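Putative Lipoprotein (Shewanella oneidensis, PDB 3U24) is of unknown function but binds zinc and calcium ions and probably belongs, through its DUF885 family, among relatives of zinc metallopeptidases. Local coordinates at residues S88-L96 / Y558-L569. Sequence-based numbering, arbitrary orientation.
Sequences SNETIDYHL and YGSAPVKYIRQL. With ZN (zinc ion), chain C.
Ile92 fills the tight half of this contact, its CG2 branch lying 3.7 Å from Ala561 CB. Its other branch, with CG1 beside the backbone N (chi1 -68°), brings CD1 against both Tyr558 CD1 and Leu569 CD1, 3.9 Å from each. One turn on, Leu96 CD2 rests against Pro562 CD, and Lys429 and Val428 of helix 427-432 close in on Ile92 and Leu96. The other half is looser and wetter. His95 and Tyr565 meet obliquely, ring planes at 44°, with His95 CB over one face of the phenol ring and no direct hydrogen bond. Instead a water joins them, donating to His95 O and lying 3.2 Å from Tyr565 OH. His95 ND1 gives its N-H to Thr91 O (2.8 Å, 167°), above the carbonyl plane, which fixes the imidazole's rotation and leaves NE2 to bind zinc at 2.0 Å. An alanine for Tyr565 removes ring and hydroxyl, and would probably open a gap beside the imidazole and leave the water with one partner fewer. The first turns of helix 88-111 pack on the loop into the C-terminal helix and, through Leu569, on that helix, segment axes within 11.3 Å, roughly antiparallel, beside a peripheral histidine-zinc site.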
loop_
_atom_site.group_PDB
_atom_site.type_symbol
_atom_site.label_atom_id
_atom_site.label_comp_id
_atom_site.label_asym_id
_atom_site.label_seq_id
_atom_site.Cartn_x
_atom_site.Cartn_y
_atom_site.Cartn_z
ATOM N N SER A 88 2.285 23.951 11.949
ATOM C CA SER A 88 2.714 23.131 10.838
ATOM C C SER A 88 1.962 21.808 10.826
ATOM O O SER A 88 1.440 21.430 9.787
ATOM C CB SER A 88 4.231 22.975 10.802
ATOM O OG SER A 88 4.635 22.206 11.897
ATOM N N ASN A 89 1.815 21.170 11.978
ATOM C CA ASN A 89 0.978 19.968 12.072
ATOM C C ASN A 89 -0.492 20.161 11.721
ATOM O O ASN A 89 -1.137 19.265 11.120
ATOM C CB ASN A 89 1.020 19.349 13.486
ATOM C CG ASN A 89 1.895 18.122 13.544
ATOM O OD1 ASN A 89 2.905 18.015 12.819
ATOM N ND2 ASN A 89 1.502 17.162 14.388
ATOM N N GLU A 90 -1.038 21.277 12.180
ATOM C CA GLU A 90 -2.417 21.589 11.889
ATOM C C GLU A 90 -2.605 21.846 10.391
ATOM O O GLU A 90 -3.631 21.451 9.815
ATOM C CB GLU A 90 -2.877 22.780 12.704
ATOM C CG GLU A 90 -3.057 22.479 14.183
ATOM C CD GLU A 90 -3.290 23.722 15.000
ATOM O OE1 GLU A 90 -3.000 24.825 14.453
ATOM O OE2 GLU A 90 -3.755 23.614 16.184
ATOM N N THR A 91 -1.612 22.459 9.744
ATOM C CA THR A 91 -1.775 22.755 8.326
ATOM C C THR A 91 -1.700 21.460 7.513
ATOM O O THR A 91 -2.427 21.270 6.552
ATOM C CB THR A 91 -0.817 23.875 7.821
ATOM O OG1 THR A 91 -1.255 24.281 6.515
ATOM C CG2 THR A 91 0.594 23.420 7.712
ATOM N N ILE A 92 -0.869 20.536 7.951
ATOM C CA ILE A 92 -0.857 19.178 7.349
ATOM C C ILE A 92 -2.213 18.491 7.504
ATOM O O ILE A 92 -2.799 18.048 6.510
ATOM C CB ILE A 92 0.287 18.314 7.890
ATOM C CG1 ILE A 92 1.630 18.903 7.390
ATOM C CG2 ILE A 92 0.103 16.859 7.442
ATOM C CD1 ILE A 92 2.829 18.480 8.217
ATOM N N ASP A 93 -2.747 18.476 8.721
ATOM C CA ASP A 93 -4.084 17.933 8.943
ATOM C C ASP A 93 -5.167 18.638 8.098
ATOM O O ASP A 93 -6.061 17.972 7.542
ATOM C CB ASP A 93 -4.451 17.956 10.429
ATOM C CG ASP A 93 -3.564 17.013 11.270
ATOM O OD1 ASP A 93 -2.756 16.278 10.667
ATOM O OD2 ASP A 93 -3.662 17.017 12.515
ATOM N N TYR A 94 -5.077 19.963 7.998
ATOM C CA TYR A 94 -6.032 20.734 7.231
ATOM C C TYR A 94 -6.040 20.200 5.796
ATOM O O TYR A 94 -7.097 19.874 5.264
ATOM C CB TYR A 94 -5.677 22.239 7.241
ATOM C CG TYR A 94 -6.622 23.120 6.463
ATOM C CD1 TYR A 94 -6.635 23.115 5.086
ATOM C CD2 TYR A 94 -7.498 23.982 7.116
ATOM C CE1 TYR A 94 -7.509 23.919 4.376
ATOM C CE2 TYR A 94 -8.344 24.809 6.407
ATOM C CZ TYR A 94 -8.352 24.755 5.034
ATOM O OH TYR A 94 -9.205 25.564 4.313
ATOM N N HIS A 95 -4.855 20.100 5.193
ATOM C CA HIS A 95 -4.763 19.680 3.815
ATOM C C HIS A 95 -5.153 18.227 3.576
ATOM O O HIS A 95 -5.818 17.902 2.578
ATOM C CB HIS A 95 -3.389 20.023 3.246
ATOM C CG HIS A 95 -3.214 21.473 3.013
ATOM N ND1 HIS A 95 -2.859 22.348 4.015
ATOM C CD2 HIS A 95 -3.428 22.234 1.885
ATOM C CE1 HIS A 95 -2.805 23.589 3.512
ATOM N NE2 HIS A 95 -3.130 23.518 2.203
ATOM N N LEU A 96 -4.763 17.343 4.476
ATOM C CA LEU A 96 -5.162 15.965 4.388
ATOM C C LEU A 96 -6.686 15.843 4.475
ATOM O O LEU A 96 -7.269 15.110 3.696
ATOM C CB LEU A 96 -4.497 15.156 5.480
ATOM C CG LEU A 96 -2.987 14.918 5.358
ATOM C CD1 LEU A 96 -2.562 14.108 6.610
ATOM C CD2 LEU A 96 -2.568 14.229 4.040
ATOM N N TYR A 558 7.923 15.819 10.054
ATOM C CA TYR A 558 6.529 16.129 9.758
ATOM C C TYR A 558 5.622 14.890 9.731
ATOM O O TYR A 558 4.401 15.016 9.634
ATOM C CB TYR A 558 6.465 16.843 8.395
ATOM C CG TYR A 558 7.218 18.151 8.389
ATOM C CD1 TYR A 558 6.597 19.320 8.795
ATOM C CD2 TYR A 558 8.538 18.213 8.043
ATOM C CE1 TYR A 558 7.264 20.514 8.812
ATOM C CE2 TYR A 558 9.224 19.411 8.057
ATOM C CZ TYR A 558 8.576 20.552 8.428
ATOM O OH TYR A 558 9.245 21.755 8.467
ATOM N N GLY A 559 6.209 13.704 9.810
ATOM C CA GLY A 559 5.435 12.474 9.658
ATOM C C GLY A 559 5.005 12.251 8.212
ATOM O O GLY A 559 5.548 12.849 7.283
ATOM N N SER A 560 3.968 11.445 8.048
ATOM C CA SER A 560 3.545 10.931 6.752
ATOM C C SER A 560 2.703 11.927 5.904
ATOM O O SER A 560 1.656 11.591 5.379
ATOM C CB SER A 560 2.788 9.611 7.011
ATOM O OG SER A 560 3.642 8.717 7.793
ATOM N N ALA A 561 3.182 13.152 5.784
ATOM C CA ALA A 561 2.551 14.149 4.944
ATOM C C ALA A 561 3.083 13.927 3.534
ATOM O O ALA A 561 4.171 13.417 3.368
ATOM C CB ALA A 561 2.880 15.580 5.386
ATOM N N PRO A 562 2.311 14.345 2.523
ATOM C CA PRO A 562 2.778 14.305 1.159
ATOM C C PRO A 562 4.086 15.077 1.026
ATOM O O PRO A 562 4.248 16.171 1.616
ATOM C CB PRO A 562 1.679 15.044 0.379
ATOM C CG PRO A 562 0.459 14.981 1.244
ATOM C CD PRO A 562 0.997 15.012 2.651
ATOM N N VAL A 563 4.991 14.534 0.225
ATOM C CA VAL A 563 6.275 15.159 0.039
ATOM C C VAL A 563 6.195 16.659 -0.368
ATOM O O VAL A 563 6.984 17.482 0.124
ATOM C CB VAL A 563 7.108 14.382 -0.984
ATOM C CG1 VAL A 563 8.464 15.062 -1.203
ATOM C CG2 VAL A 563 7.251 12.912 -0.547
ATOM N N LYS A 564 5.240 17.044 -1.200
ATOM C CA LYS A 564 5.196 18.431 -1.601
ATOM C C LYS A 564 4.890 19.384 -0.454
ATOM O O LYS A 564 5.308 20.541 -0.486
ATOM C CB LYS A 564 4.233 18.694 -2.748
ATOM C CG LYS A 564 2.764 18.451 -2.470
ATOM C CD LYS A 564 1.953 19.153 -3.562
ATOM C CE LYS A 564 0.533 18.638 -3.714
ATOM N NZ LYS A 564 -0.352 19.718 -4.279
ATOM N N TYR A 565 4.152 18.918 0.541
ATOM C CA TYR A 565 3.846 19.764 1.675
ATOM C C TYR A 565 5.070 19.890 2.591
ATOM O O TYR A 565 5.358 20.973 3.108
ATOM C CB TYR A 565 2.560 19.265 2.384
ATOM C CG TYR A 565 1.290 19.531 1.541
ATOM C CD1 TYR A 565 1.020 20.853 1.004
ATOM C CD2 TYR A 565 0.372 18.505 1.263
ATOM C CE1 TYR A 565 -0.117 21.115 0.219
ATOM C CE2 TYR A 565 -0.775 18.755 0.490
ATOM C CZ TYR A 565 -1.027 20.064 -0.036
ATOM O OH TYR A 565 -2.180 20.333 -0.807
ATOM N N ILE A 566 5.797 18.796 2.763
ATOM C CA ILE A 566 7.037 18.841 3.510
ATOM C C ILE A 566 8.035 19.800 2.856
ATOM O O ILE A 566 8.631 20.636 3.545
ATOM C CB ILE A 566 7.690 17.476 3.685
ATOM C CG1 ILE A 566 6.792 16.559 4.532
ATOM C CG2 ILE A 566 9.067 17.630 4.332
ATOM C CD1 ILE A 566 7.206 15.092 4.450
ATOM N N ARG A 567 8.152 19.722 1.539
ATOM C CA ARG A 567 8.986 20.647 0.787
ATOM C C ARG A 567 8.562 22.085 1.032
ATOM O O ARG A 567 9.390 22.944 1.304
ATOM C CB ARG A 567 8.879 20.364 -0.697
ATOM C CG ARG A 567 9.601 21.367 -1.580
ATOM C CD ARG A 567 9.623 20.929 -3.065
ATOM N NE ARG A 567 10.209 22.030 -3.844
ATOM C CZ ARG A 567 9.544 23.117 -4.242
ATOM N NH1 ARG A 567 8.247 23.264 -3.997
ATOM N NH2 ARG A 567 10.169 24.047 -4.908
ATOM N N GLN A 568 7.270 22.353 0.889
ATOM C CA GLN A 568 6.749 23.726 1.034
ATOM C C GLN A 568 7.055 24.250 2.456
ATOM O O GLN A 568 7.493 25.386 2.610
ATOM C CB GLN A 568 5.237 23.759 0.720
ATOM C CG GLN A 568 4.629 25.123 0.399
ATOM C CD GLN A 568 3.253 25.056 -0.341
ATOM O OE1 GLN A 568 2.914 24.072 -1.054
ATOM N NE2 GLN A 568 2.459 26.133 -0.186
ATOM N N LEU A 569 6.870 23.424 3.487
ATOM C CA LEU A 569 7.110 23.887 4.865
ATOM C C LEU A 569 8.596 24.104 5.086
ATOM O O LEU A 569 8.951 25.058 5.740
ATOM C CB LEU A 569 6.539 22.935 5.926
ATOM C CG LEU A 569 5.011 22.832 5.863
ATOM C CD1 LEU A 569 4.514 21.536 6.517
ATOM C CD2 LEU A 569 4.341 24.062 6.449
HETATM ZN ZN ZN C . -3.332 25.102 1.023
HETATM O O HOH W 1 -5.124 19.562 0.282
HETATM O O HOH W 2 -2.101 27.117 1.946
#